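Local coordinates for protein lysozyme C (Equus asinus, PDB 5XUW) that hydrolyses the beta-1,4 linkages between N-acetylmuramic acid and N-acetylglucosamine in bacterial peptidoglycan and carries one bound calcium ion, at residues Y54-L59 with C80-L84; K1-K5 with N37-R41; L8-K13 with L25-V29. All coordinates share one frame; numbering follows the deposited sequence.

Contact 1: Y54-L59 with C80-L84. With CA (calcium ion), chain C.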
loop_
_atom_site.group_PDB
_atom_site.type_symbol
_atom_site.label_atom_id
_atom_site.label_comp_id
_atom_site.label_asym_id
_atom_site.label_seq_id
_atom_site.Cartn_x
_atom_site.Cartn_y
_atom_site.Cartn_z
ATOM N N TYR A 54 2.868 -5.066 7.052
ATOM C CA TYR A 54 2.348 -4.043 7.953
ATOM C C TYR A 54 1.532 -2.988 7.240
ATOM O O TYR A 54 1.989 -2.403 6.260
ATOM C CB TYR A 54 3.499 -3.306 8.610
ATOM C CG TYR A 54 4.219 -4.058 9.699
ATOM C CD1 TYR A 54 5.258 -4.942 9.399
ATOM C CD2 TYR A 54 3.909 -3.833 11.041
ATOM C CE1 TYR A 54 5.946 -5.610 10.408
ATOM C CE2 TYR A 54 4.588 -4.497 12.060
ATOM C CZ TYR A 54 5.604 -5.383 11.738
ATOM O OH TYR A 54 6.280 -6.032 12.749
ATOM N N GLY A 55 0.338 -2.731 7.769
ATOM C CA GLY A 55 -0.390 -1.514 7.475
ATOM C C GLY A 55 -1.251 -1.547 6.236
ATOM O O GLY A 55 -1.499 -2.611 5.658
ATOM N N LEU A 56 -1.693 -0.354 5.851
ATOM C CA LEU A 56 -2.612 -0.137 4.727
ATOM C C LEU A 56 -2.116 -0.736 3.413
ATOM O O LEU A 56 -2.915 -1.257 2.627
ATOM C CB LEU A 56 -2.828 1.367 4.543
ATOM C CG LEU A 56 -3.862 1.867 3.533
ATOM C CD1 LEU A 56 -5.263 1.468 3.961
ATOM C CD2 LEU A 56 -3.777 3.372 3.405
ATOM N N PHE A 57 -0.804 -0.623 3.175
ATOM C CA PHE A 57 -0.173 -1.159 1.973
ATOM C C PHE A 57 0.622 -2.443 2.216
ATOM O O PHE A 57 1.363 -2.875 1.335
ATOM C CB PHE A 57 0.740 -0.113 1.343
ATOM C CG PHE A 57 0.080 1.217 1.091
ATOM C CD1 PHE A 57 -1.156 1.299 0.448
ATOM C CD2 PHE A 57 0.722 2.401 1.455
ATOM C CE1 PHE A 57 -1.749 2.526 0.208
ATOM C CE2 PHE A 57 0.133 3.633 1.201
ATOM C CZ PHE A 57 -1.100 3.695 0.571
ATOM N N GLN A 58 0.469 -3.054 3.394
ATOM C CA GLN A 58 1.060 -4.345 3.704
ATOM C C GLN A 58 2.540 -4.415 3.311
ATOM O O GLN A 58 2.971 -5.287 2.560
ATOM C CB GLN A 58 0.226 -5.459 3.067
ATOM C CG GLN A 58 -1.106 -5.660 3.752
ATOM C CD GLN A 58 -0.966 -6.281 5.128
ATOM O OE1 GLN A 58 -0.831 -7.497 5.256
ATOM N NE2 GLN A 58 -0.976 -5.447 6.165
ATOM N N LEU A 59 3.304 -3.481 3.872
ATOM C CA LEU A 59 4.724 -3.343 3.576
ATOM C C LEU A 59 5.523 -4.313 4.433
ATOM O O LEU A 59 5.316 -4.398 5.648
ATOM C CB LEU A 59 5.166 -1.904 3.796
ATOM C CG LEU A 59 4.409 -0.877 2.958
ATOM C CD1 LEU A 59 4.609 0.527 3.499
ATOM C CD2 LEU A 59 4.809 -0.974 1.490
ATOM N N CYS A 80 8.726 -0.554 11.436
ATOM C CA CYS A 80 7.465 -1.103 10.931
ATOM C C CYS A 80 6.244 -0.621 11.720
ATOM O O CYS A 80 5.159 -0.492 11.149
ATOM C CB CYS A 80 7.486 -2.633 10.897
ATOM S SG CYS A 80 8.682 -3.392 9.765
ATOM N N SER A 81 6.426 -0.327 13.008
ATOM C CA SER A 81 5.349 0.217 13.852
ATOM C C SER A 81 4.751 1.531 13.341
ATOM O O SER A 81 3.569 1.805 13.580
ATOM C CB SER A 81 5.843 0.405 15.293
ATOM O OG SER A 81 6.992 1.234 15.331
ATOM N N LYS A 82 5.551 2.321 12.625
ATOM C CA LYS A 82 5.084 3.583 12.046
ATOM C C LYS A 82 4.168 3.389 10.836
ATOM O O LYS A 82 3.620 4.356 10.306
ATOM C CB LYS A 82 6.271 4.455 11.672
ATOM C CG LYS A 82 7.157 4.781 12.875
ATOM C CD LYS A 82 8.525 5.282 12.461
ATOM C CE LYS A 82 8.480 6.731 12.037
ATOM N NZ LYS A 82 8.366 7.644 13.207
ATOM N N LEU A 83 4.015 2.142 10.396
ATOM C CA LEU A 83 3.048 1.787 9.364
ATOM C C LEU A 83 1.747 1.242 9.962
ATOM O O LEU A 83 0.932 0.684 9.237
ATOM C CB LEU A 83 3.681 0.757 8.420
ATOM C CG LEU A 83 5.045 1.164 7.852
ATOM C CD1 LEU A 83 5.677 0.008 7.090
ATOM C CD2 LEU A 83 4.910 2.398 6.970
ATOM N N LEU A 84 1.564 1.383 11.277
ATOM C CA LEU A 84 0.348 0.929 11.947
ATOM C C LEU A 84 -0.431 2.063 12.611
ATOM O O LEU A 84 -1.467 1.805 13.204
ATOM C CB LEU A 84 0.689 -0.155 12.972
ATOM C CG LEU A 84 1.280 -1.461 12.436
ATOM C CD1 LEU A 84 1.644 -2.375 13.596
ATOM C CD2 LEU A 84 0.324 -2.167 11.487
HETATM CA CA CA C . 2.084 5.700 9.224
HETATM O O HOH W 1 -1.068 1.831 7.574
HETATM O O HOH W 2 0.230 4.161 9.176
HETATM O O HOH W 3 2.953 7.585 10.350
#
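Cys-80 lays its CB over the middle of the Tyr-54 ring, 3.3 Å from the centroid and only 9° off the ring normal, an almost perpendicular CH-pi contact. Its SG, placed beside the backbone N by a chi1 of -65°, lies oblique to the ring, 4.1 Å from the centroid, and continues as the disulfide to Cys-65. Apolar packing continues the contact. At the edge of the tyrosine ring, near its plane, Leu-84 CD1 reaches Tyr-54 CD2 at 3.7 Å. Deeper in, Leu-59 and Leu-83 cross at about a right angle, CD1 to CD1 at 3.8 Å, their branched ends packed together beside helix 89-100.

The remaining contacts involve backbone atoms. Gly-55, without a side chain and at a positive phi that suits glycine, brings its CA within 3.1 Å of Leu-83 O in a CA-H...O contact. A water accepts from Leu-56 N at 2.9 Å and lies within hydrogen-bonding distance of Leu-83 O. Within 54-59, Gln-58 NE2 bonds Gly-55 O on a lone pair, bracing the type I turn between two strands. Next to Leu-83, Lys-82 O binds the calcium ion at 2.3 Å. The chemistry implies that 80-84 rests on 54-59 mainly through carbon and sulfur, as no direct hydrogen bond joins them.

Contact 2: K1-K5 with N37-R41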
loop_
_atom_site.group_PDB
_atom_site.type_symbol
_atom_site.label_atom_id
_atom_site.label_comp_id
_atom_site.label_asym_id
_atom_site.label_seq_id
_atom_site.Cartn_x
_atom_site.Cartn_y
_atom_site.Cartn_z
ATOM N N LYS A 1 -7.052 3.043 12.047
ATOM C CA LYS A 1 -8.053 3.821 11.247
ATOM C C LYS A 1 -8.475 2.967 10.062
ATOM O O LYS A 1 -7.630 2.304 9.457
ATOM C CB LYS A 1 -7.432 5.137 10.757
ATOM C CG LYS A 1 -8.250 5.981 9.795
ATOM C CD LYS A 1 -7.417 7.126 9.242
ATOM C CE LYS A 1 -8.162 7.910 8.174
ATOM N NZ LYS A 1 -9.292 8.713 8.686
ATOM N N VAL A 2 -9.770 2.980 9.743
ATOM C CA VAL A 2 -10.275 2.372 8.513
ATOM C C VAL A 2 -10.781 3.500 7.611
ATOM O O VAL A 2 -11.735 4.207 7.959
ATOM C CB VAL A 2 -11.370 1.328 8.781
ATOM C CG1 VAL A 2 -11.879 0.732 7.477
ATOM C CG2 VAL A 2 -10.837 0.236 9.698
ATOM N N PHE A 3 -10.111 3.682 6.474
ATOM C CA PHE A 3 -10.531 4.649 5.458
ATOM C C PHE A 3 -11.799 4.188 4.752
ATOM O O PHE A 3 -12.005 3.001 4.589
ATOM C CB PHE A 3 -9.459 4.811 4.374
ATOM C CG PHE A 3 -8.276 5.618 4.783
ATOM C CD1 PHE A 3 -7.216 5.034 5.463
ATOM C CD2 PHE A 3 -8.194 6.969 4.448
ATOM C CE1 PHE A 3 -6.107 5.792 5.825
ATOM C CE2 PHE A 3 -7.089 7.726 4.798
ATOM C CZ PHE A 3 -6.045 7.141 5.490
ATOM N N SER A 4 -12.633 5.129 4.320
ATOM C CA SER A 4 -13.602 4.839 3.267
ATOM C C SER A 4 -12.821 4.886 1.966
ATOM O O SER A 4 -11.793 5.559 1.879
ATOM C CB SER A 4 -14.745 5.853 3.214
ATOM O OG SER A 4 -14.330 7.099 2.679
ATOM N N LYS A 5 -13.321 4.197 0.950
ATOM C CA LYS A 5 -12.673 4.229 -0.357
ATOM C C LYS A 5 -12.419 5.657 -0.835
ATOM O O LYS A 5 -11.317 5.986 -1.248
ATOM C CB LYS A 5 -13.518 3.475 -1.383
ATOM C CG LYS A 5 -12.984 3.570 -2.801
ATOM C CD LYS A 5 -13.533 2.471 -3.691
ATOM C CE LYS A 5 -15.010 2.627 -3.959
ATOM N NZ LYS A 5 -15.492 1.526 -4.846
ATOM N N ASN A 37 -8.021 -4.137 3.383
ATOM C CA ASN A 37 -9.408 -3.686 3.570
ATOM C C ASN A 37 -9.492 -2.254 4.135
ATOM O O ASN A 37 -10.355 -1.952 4.964
ATOM C CB ASN A 37 -10.194 -4.696 4.440
ATOM C CG ASN A 37 -11.718 -4.557 4.302
ATOM O OD1 ASN A 37 -12.472 -4.941 5.205
ATOM N ND2 ASN A 37 -12.171 -3.987 3.198
ATOM N N PHE A 38 -8.578 -1.390 3.676
ATOM C CA PHE A 38 -8.493 0.028 4.076
ATOM C C PHE A 38 -8.103 0.290 5.540
ATOM O O PHE A 38 -8.260 1.416 6.008
ATOM C CB PHE A 38 -9.796 0.782 3.771
ATOM C CG PHE A 38 -10.178 0.804 2.313
ATOM C CD1 PHE A 38 -9.248 1.150 1.334
ATOM C CD2 PHE A 38 -11.474 0.501 1.924
ATOM C CE1 PHE A 38 -9.602 1.179 -0.003
ATOM C CE2 PHE A 38 -11.836 0.536 0.577
ATOM C CZ PHE A 38 -10.901 0.890 -0.379
ATOM N N ASN A 39 -7.557 -0.719 6.214
ATOM C CA ASN A 39 -7.254 -0.661 7.641
ATOM C C ASN A 39 -5.761 -0.419 7.860
ATOM O O ASN A 39 -4.928 -1.259 7.511
ATOM C CB ASN A 39 -7.677 -1.968 8.304
ATOM C CG ASN A 39 -7.649 -1.901 9.828
ATOM O OD1 ASN A 39 -7.072 -0.997 10.425
ATOM N ND2 ASN A 39 -8.298 -2.866 10.462
ATOM N N THR A 40 -5.435 0.725 8.461
ATOM C CA THR A 40 -4.042 1.087 8.732
ATOM C C THR A 40 -3.376 0.153 9.731
ATOM O O THR A 40 -2.164 0.106 9.795
ATOM C CB THR A 40 -3.896 2.524 9.279
ATOM O OG1 THR A 40 -4.635 2.647 10.498
ATOM C CG2 THR A 40 -4.389 3.541 8.278
ATOM N N ARG A 41 -4.163 -0.582 10.513
ATOM C CA ARG A 41 -3.621 -1.553 11.467
ATOM C C ARG A 41 -3.536 -2.986 10.937
ATOM O O ARG A 41 -3.273 -3.916 11.703
ATOM C CB ARG A 41 -4.449 -1.529 12.736
ATOM C CG ARG A 41 -4.504 -0.153 13.349
ATOM C CD ARG A 41 -5.010 -0.212 14.769
ATOM N NE ARG A 41 -5.025 1.118 15.359
ATOM C CZ ARG A 41 -5.261 1.382 16.643
ATOM N NH1 ARG A 41 -5.501 0.403 17.513
ATOM N NH2 ARG A 41 -5.238 2.645 17.062
HETATM O O HOH W 4 -7.829 0.368 12.633
#
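Thr-40 takes up both backbone polar groups of Lys-1. The terminal N bonds Thr-40 OG1 at 2.9 Å, and Thr-40 N gives its hydrogen to Lys-1 O at 2.9 Å in a nearly straight bond that runs almost along the C=O axis. A chi1 of 60° sets OG1 between the threonine's own N and carbonyl carbon, where it can face the chain terminus, and leaves CG2 for packing. Two residues on, Phe-3 N bonds Phe-38 O at 3.0 Å, tilted 26° from the carbonyl plane.

The terminal N also holds a water that donates to Asn-39 OD1. That oxygen accepts from Arg-41 N as well, closing an Asx turn, a role for which a short amide side chain is well suited. The Arg-41 side chain lies near the like-charged terminus, while a weak bond from the terminal N to Asp-86 OD1 may ease the charge there.

Further out, Val-2 CG2 lies 3.8 Å from Asn-39 CG, against the amide. The edge of the Phe-3 ring meets methyl CG2 of Thr-40, Phe-3 CE1 to Thr-40 CG2 at 3.7 Å, and Lys-1 CE covers one ring face as the lysine, extended up to a bend at chi4, runs on to its salt bridge with Glu-7. Lys-5 CB lies 3.8 Å from Phe-38 CZ, the aliphatic base of the lysine serving as apolar cover while NZ goes to Tyr-123 O. The pairing of Val-2 with Asn-39 is a single beta bridge, by which the lysozyme N terminus joins the loop between helix 25-36 and strand 43-44.

Contact 3: L8-K13 with L25-V29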
loop_
_atom_site.group_PDB
_atom_site.type_symbol
_atom_site.label_atom_id
_atom_site.label_comp_id
_atom_site.label_asym_id
_atom_site.label_seq_id
_atom_site.Cartn_x
_atom_site.Cartn_y
_atom_site.Cartn_z
ATOM N N LEU A 8 -9.773 7.656 1.160
ATOM C CA LEU A 8 -8.421 7.258 0.767
ATOM C C LEU A 8 -8.045 7.855 -0.583
ATOM O O LEU A 8 -6.950 8.384 -0.739
ATOM C CB LEU A 8 -8.255 5.737 0.761
ATOM C CG LEU A 8 -6.833 5.248 0.448
ATOM C CD1 LEU A 8 -5.814 5.807 1.439
ATOM C CD2 LEU A 8 -6.768 3.724 0.416
ATOM N N ALA A 9 -8.969 7.804 -1.540
ATOM C CA ALA A 9 -8.721 8.364 -2.880
ATOM C C ALA A 9 -8.288 9.837 -2.816
ATOM O O ALA A 9 -7.303 10.247 -3.430
ATOM C CB ALA A 9 -9.959 8.216 -3.740
ATOM N N HIS A 10 -8.997 10.621 -2.016
ATOM C CA HIS A 10 -8.671 12.042 -1.878
ATOM C C HIS A 10 -7.358 12.314 -1.138
ATOM O O HIS A 10 -6.608 13.209 -1.528
ATOM C CB HIS A 10 -9.855 12.794 -1.281
ATOM C CG HIS A 10 -10.912 13.057 -2.297
ATOM N ND1 HIS A 10 -10.855 14.135 -3.150
ATOM C CD2 HIS A 10 -11.982 12.326 -2.682
ATOM C CE1 HIS A 10 -11.879 14.090 -3.978
ATOM N NE2 HIS A 10 -12.583 13.002 -3.715
ATOM N N LYS A 11 -7.077 11.530 -0.103
ATOM C CA LYS A 11 -5.787 11.584 0.589
ATOM C C LYS A 11 -4.632 11.277 -0.376
ATOM O O LYS A 11 -3.676 12.044 -0.483
ATOM C CB LYS A 11 -5.796 10.598 1.755
ATOM C CG LYS A 11 -4.495 10.472 2.536
ATOM C CD LYS A 11 -3.981 11.797 3.067
ATOM C CE LYS A 11 -2.747 11.583 3.933
ATOM N NZ LYS A 11 -2.161 12.862 4.425
ATOM N N LEU A 12 -4.735 10.154 -1.079
ATOM C CA LEU A 12 -3.706 9.762 -2.042
ATOM C C LEU A 12 -3.558 10.791 -3.161
ATOM O O LEU A 12 -2.437 11.097 -3.575
ATOM C CB LEU A 12 -3.989 8.367 -2.604
ATOM C CG LEU A 12 -3.994 7.199 -1.607
ATOM C CD1 LEU A 12 -4.055 5.882 -2.360
ATOM C CD2 LEU A 12 -2.807 7.197 -0.651
ATOM N N LYS A 13 -4.672 11.344 -3.631
ATOM C CA LYS A 13 -4.622 12.423 -4.629
ATOM C C LYS A 13 -3.818 13.620 -4.116
ATOM O O LYS A 13 -2.999 14.188 -4.847
ATOM C CB LYS A 13 -6.029 12.882 -5.029
ATOM C CG LYS A 13 -6.033 13.969 -6.107
ATOM C CD LYS A 13 -7.416 14.239 -6.673
ATOM C CE LYS A 13 -7.434 15.481 -7.562
ATOM N NZ LYS A 13 -6.437 15.401 -8.666
ATOM N N LEU A 25 -4.802 6.630 -9.731
ATOM C CA LEU A 25 -5.320 6.680 -8.379
ATOM C C LEU A 25 -6.219 5.468 -8.069
ATOM O O LEU A 25 -6.129 4.898 -6.993
ATOM C CB LEU A 25 -6.090 7.983 -8.193
ATOM C CG LEU A 25 -6.545 8.356 -6.799
ATOM C CD1 LEU A 25 -5.353 8.532 -5.873
ATOM C CD2 LEU A 25 -7.360 9.640 -6.901
ATOM N N ALA A 26 -7.071 5.063 -9.008
ATOM C CA ALA A 26 -7.948 3.900 -8.780
ATOM C C ALA A 26 -7.136 2.645 -8.490
ATOM O O ALA A 26 -7.478 1.870 -7.597
ATOM C CB ALA A 26 -8.876 3.674 -9.956
ATOM N N ASN A 27 -6.054 2.454 -9.238
ATOM C CA ASN A 27 -5.158 1.322 -8.975
ATOM C C ASN A 27 -4.538 1.340 -7.578
ATOM O O ASN A 27 -4.481 0.312 -6.907
ATOM C CB ASN A 27 -4.084 1.209 -10.063
ATOM C CG ASN A 27 -4.530 0.329 -11.194
ATOM O OD1 ASN A 27 -4.666 -0.879 -11.018
ATOM N ND2 ASN A 27 -4.791 0.922 -12.357
ATOM N N TRP A 28 -4.082 2.507 -7.152
ATOM C CA TRP A 28 -3.527 2.679 -5.802
ATOM C C TRP A 28 -4.554 2.386 -4.699
ATOM O O TRP A 28 -4.249 1.710 -3.705
ATOM C CB TRP A 28 -3.002 4.106 -5.643
ATOM C CG TRP A 28 -1.701 4.327 -6.334
ATOM C CD1 TRP A 28 -1.465 5.053 -7.463
ATOM C CD2 TRP A 28 -0.446 3.791 -5.930
ATOM N NE1 TRP A 28 -0.123 5.005 -7.781
ATOM C CE2 TRP A 28 0.519 4.232 -6.853
ATOM C CE3 TRP A 28 -0.044 2.983 -4.865
ATOM C CZ2 TRP A 28 1.874 3.905 -6.728
ATOM C CZ3 TRP A 28 1.289 2.651 -4.746
ATOM C CH2 TRP A 28 2.233 3.116 -5.668
ATOM N N VAL A 29 -5.766 2.917 -4.870
ATOM C CA VAL A 29 -6.839 2.687 -3.902
ATOM C C VAL A 29 -7.242 1.209 -3.906
ATOM O O VAL A 29 -7.453 0.609 -2.845
ATOM C CB VAL A 29 -8.052 3.614 -4.151
ATOM C CG1 VAL A 29 -9.187 3.308 -3.187
ATOM C CG2 VAL A 29 -7.645 5.072 -3.988
#
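Helices 8-13 and 25-29 cross steeply, with 120° between their N-to-C directions and 9.7 Å between axes at closest approach, and come nearest where Ala-9 faces Val-29. The small methyl of Ala-9 is consistent with this close approach: Val-29 CG2 sits 3.6 Å from Ala-9 CA, touching the helix backbone itself. Leu-25 fills the next position. Its chi1 of -171° turns CG away from its own N, and both methyls lie by Ala-9 O, CD1 also reaching Leu-12 CB at 3.5 Å and CD2 meeting Lys-13 CB at 4.0 Å.

These are the first two helices of the C-type lysozyme fold, packed without a hydrogen bond between the two segments, apolar side chains meeting each other and the backbone. Leu-12, long enough to span the gap, brings CD1 to two partners, crossing Trp-28 at about a right angle to touch CB at 3.9 Å and reaching Val-29 CG2 at 4.0 Å. The indole of Trp-28 leads away from this interface and packs on Ala-95 and Val-99 of helix 89-100, its large flat surface thereby also serving a third helix. At the Leu-8 end the packing thins, with Leu-8 CD2 to Val-29 CG1 at 4.4 Å.

In the fold
From the N terminus, residues 1-5 lead into helix 5-14, and contact 3 closes the first loop by folding that helix onto helix 25-36. Contact 3 is nested inside the longer loop that contact 2 closes when 37-41 returns to the N terminus. Contact 1 follows in series, joining the turn between strands 53-54 and 59-60 to the calcium-binding loop ahead of helix 89-100. Phe-38 and Leu-8 join contacts 2 and 3, Leu-56 reaches from contact 1 to both, and Leu-84 packs on Arg-41. The contacts thus tie the chain's beginning and its first helices to the beta-sheet and the metal loop.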